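Local coordinates for protein ATP-dependent RNA helicase HrpB (Escherichia coli, PDB 6EUD) that hydrolyses ATP to ADP and phosphate as a DExH-box RNA helicase that binds single-stranded RNA, at residues 107-112 with 367-372. Sequence-based numbering, arbitrary orientation.
Sequences LTRMIQ and LLQWGC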
loop_
_atom_site.group_PDB
_atom_site.type_symbol
_atom_site.label_atom_id
_atom_site.label_comp_id
_atom_site.label_asym_id
_atom_site.label_seq_id
_atom_site.Cartn_x
_atom_site.Cartn_y
_atom_site.Cartn_z
ATOM N N LEU A 107 -1.600 -22.162 -7.504
ATOM C CA LEU A 107 -1.771 -21.790 -8.902
ATOM C C LEU A 107 -0.616 -20.912 -9.376
ATOM O O LEU A 107 -0.103 -21.073 -10.491
ATOM C CB LEU A 107 -3.099 -21.081 -9.107
ATOM C CG LEU A 107 -3.387 -20.606 -10.531
ATOM C CD1 LEU A 107 -3.130 -21.721 -11.533
ATOM C CD2 LEU A 107 -4.830 -20.107 -10.659
ATOM N N THR A 108 -0.190 -20.002 -8.509
ATOM C CA THR A 108 0.945 -19.145 -8.823
ATOM C C THR A 108 2.218 -19.969 -9.077
ATOM O O THR A 108 2.920 -19.711 -10.046
ATOM C CB THR A 108 1.205 -18.115 -7.701
ATOM O OG1 THR A 108 -0.001 -17.387 -7.427
ATOM C CG2 THR A 108 2.322 -17.131 -8.109
ATOM N N ARG A 109 2.503 -20.944 -8.215
ATOM C CA ARG A 109 3.648 -21.852 -8.404
ATOM C C ARG A 109 3.619 -22.591 -9.741
ATOM O O ARG A 109 4.621 -22.635 -10.452
ATOM C CB ARG A 109 3.716 -22.879 -7.266
ATOM C CG ARG A 109 4.177 -22.287 -5.951
ATOM C CD ARG A 109 5.333 -21.339 -6.188
ATOM N NE ARG A 109 5.203 -20.178 -5.328
ATOM C CZ ARG A 109 5.659 -18.973 -5.635
ATOM N NH1 ARG A 109 6.286 -18.766 -6.785
ATOM N NH2 ARG A 109 5.480 -17.971 -4.787
ATOM N N MET A 110 2.460 -23.157 -10.069
ATOM C CA MET A 110 2.260 -23.905 -11.306
ATOM C C MET A 110 2.575 -23.080 -12.558
ATOM O O MET A 110 3.255 -23.554 -13.472
ATOM C CB MET A 110 0.818 -24.428 -11.374
ATOM C CG MET A 110 0.479 -25.419 -10.269
ATOM S SD MET A 110 -1.255 -25.934 -10.233
ATOM C CE MET A 110 -1.487 -26.509 -11.913
ATOM N N ILE A 111 2.079 -21.849 -12.593
ATOM C CA ILE A 111 2.310 -20.963 -13.729
ATOM C C ILE A 111 3.775 -20.504 -13.799
ATOM O O ILE A 111 4.330 -20.331 -14.887
ATOM C CB ILE A 111 1.369 -19.732 -13.668
ATOM C CG1 ILE A 111 -0.089 -20.189 -13.557
ATOM C CG2 ILE A 111 1.545 -18.861 -14.896
ATOM C CD1 ILE A 111 -1.086 -19.072 -13.493
ATOM N N GLN A 112 4.407 -20.329 -12.638
ATOM C CA GLN A 112 5.807 -19.919 -12.595
ATOM C C GLN A 112 6.709 -20.991 -13.163
ATOM O O GLN A 112 7.689 -20.684 -13.853
ATOM C CB GLN A 112 6.245 -19.590 -11.165
ATOM C CG GLN A 112 5.659 -18.314 -10.610
ATOM C CD GLN A 112 6.285 -17.066 -11.207
ATOM O OE1 GLN A 112 7.072 -17.138 -12.146
ATOM N NE2 GLN A 112 5.959 -15.911 -10.633
ATOM N N LEU A 367 6.313 -11.103 -9.877
ATOM C CA LEU A 367 6.385 -10.404 -11.162
ATOM C C LEU A 367 7.813 -10.388 -11.722
ATOM O O LEU A 367 8.002 -10.581 -12.918
ATOM C CB LEU A 367 5.856 -8.972 -11.021
ATOM C CG LEU A 367 4.391 -8.846 -10.582
ATOM C CD1 LEU A 367 3.983 -7.389 -10.455
ATOM C CD2 LEU A 367 3.470 -9.591 -11.550
ATOM N N LEU A 368 8.813 -10.168 -10.861
ATOM C CA LEU A 368 10.216 -10.185 -11.299
ATOM C C LEU A 368 10.619 -11.558 -11.836
ATOM O O LEU A 368 11.183 -11.663 -12.932
ATOM C CB LEU A 368 11.150 -9.772 -10.156
ATOM C CG LEU A 368 11.125 -8.292 -9.753
ATOM C CD1 LEU A 368 11.796 -8.113 -8.406
ATOM C CD2 LEU A 368 11.793 -7.417 -10.808
ATOM N N GLN A 369 10.315 -12.604 -11.069
ATOM C CA GLN A 369 10.519 -13.992 -11.497
ATOM C C GLN A 369 9.715 -14.293 -12.770
ATOM O O GLN A 369 10.142 -15.065 -13.616
ATOM C CB GLN A 369 10.118 -14.965 -10.377
ATOM C CG GLN A 369 10.371 -16.439 -10.679
ATOM C CD GLN A 369 9.701 -17.360 -9.670
ATOM O OE1 GLN A 369 8.842 -16.934 -8.896
ATOM N NE2 GLN A 369 10.093 -18.625 -9.672
ATOM N N TRP A 370 8.550 -13.670 -12.909
ATOM C CA TRP A 370 7.732 -13.863 -14.107
ATOM C C TRP A 370 8.398 -13.193 -15.311
ATOM O O TRP A 370 8.144 -13.560 -16.460
ATOM C CB TRP A 370 6.310 -13.318 -13.890
ATOM C CG TRP A 370 5.368 -13.586 -15.040
ATOM C CD1 TRP A 370 4.751 -12.655 -15.836
ATOM C CD2 TRP A 370 4.948 -14.869 -15.529
ATOM N NE1 TRP A 370 3.970 -13.282 -16.786
ATOM C CE2 TRP A 370 4.070 -14.639 -16.617
ATOM C CE3 TRP A 370 5.218 -16.188 -15.148
ATOM C CZ2 TRP A 370 3.471 -15.681 -17.327
ATOM C CZ3 TRP A 370 4.621 -17.218 -15.856
ATOM C CH2 TRP A 370 3.759 -16.959 -16.933
ATOM N N GLY A 371 9.260 -12.218 -15.036
ATOM C CA GLY A 371 9.991 -11.534 -16.078
ATOM C C GLY A 371 9.467 -10.136 -16.306
ATOM O O GLY A 371 9.908 -9.426 -17.204
ATOM N N CYS A 372 8.517 -9.744 -15.478
ATOM C CA CYS A 372 7.901 -8.429 -15.564
ATOM C C CYS A 372 8.814 -7.394 -14.899
ATOM O O CYS A 372 9.168 -7.534 -13.725
ATOM C CB CYS A 372 6.512 -8.463 -14.904
ATOM S SG CYS A 372 5.508 -6.990 -15.085
#
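Gln112 and Gln369 lay their carboxamides one over the other, the amide planes only 18° apart, with OE1 of Gln369 3.4 Å from CD of Gln112 and OE1 of Gln112 3.6 Å from CD of Gln369. Each carbonyl oxygen thus sits against the carbonyl carbon of the other group, and the two amides stack without hydrogen-bonding to each other. Gln369 reaches across with an extended chain, CG anti to the backbone N (chi1 -176°), whereas Gln112 bends at chi2 and offers its NE2 to the carbonyl O of Glu366. The same Gln112 OE1 meets the Trp370 indole at its edge and in its plane, 3.7 Å from CE3, the amide standing 79° to the ring. Farther round that rim, CZ3 of Trp370 approaches Ile111 O at 3.3 Å, and CH2 packs against CG2 of Ile111 at 3.6 Å. Leu141 and Asp144 of helix 133-145 also touch Trp370, while Ile111 touches Leu142 of that helix. On the other flank, the Arg109 guanidinium comes edge-on to Gln369 OE1, but NH1 at 3.8 Å is too far for a hydrogen bond; its NH2 forms a salt bridge with Glu366. Helix 106-113 of the ATP-binding RecA-like domain is thereby joined to the C-terminal end of helix 361-370, which closes in a Schellman motif at Gly371. Residues 107-112 and 367-372 share no hydrogen bond, yet Glu366 of the same helix supplies the polar hold through Gln112 and Arg109; the nearly antiparallel C=O groups probably add a favourable dipolar contact, and Trp370 on Ile111 the apolar part.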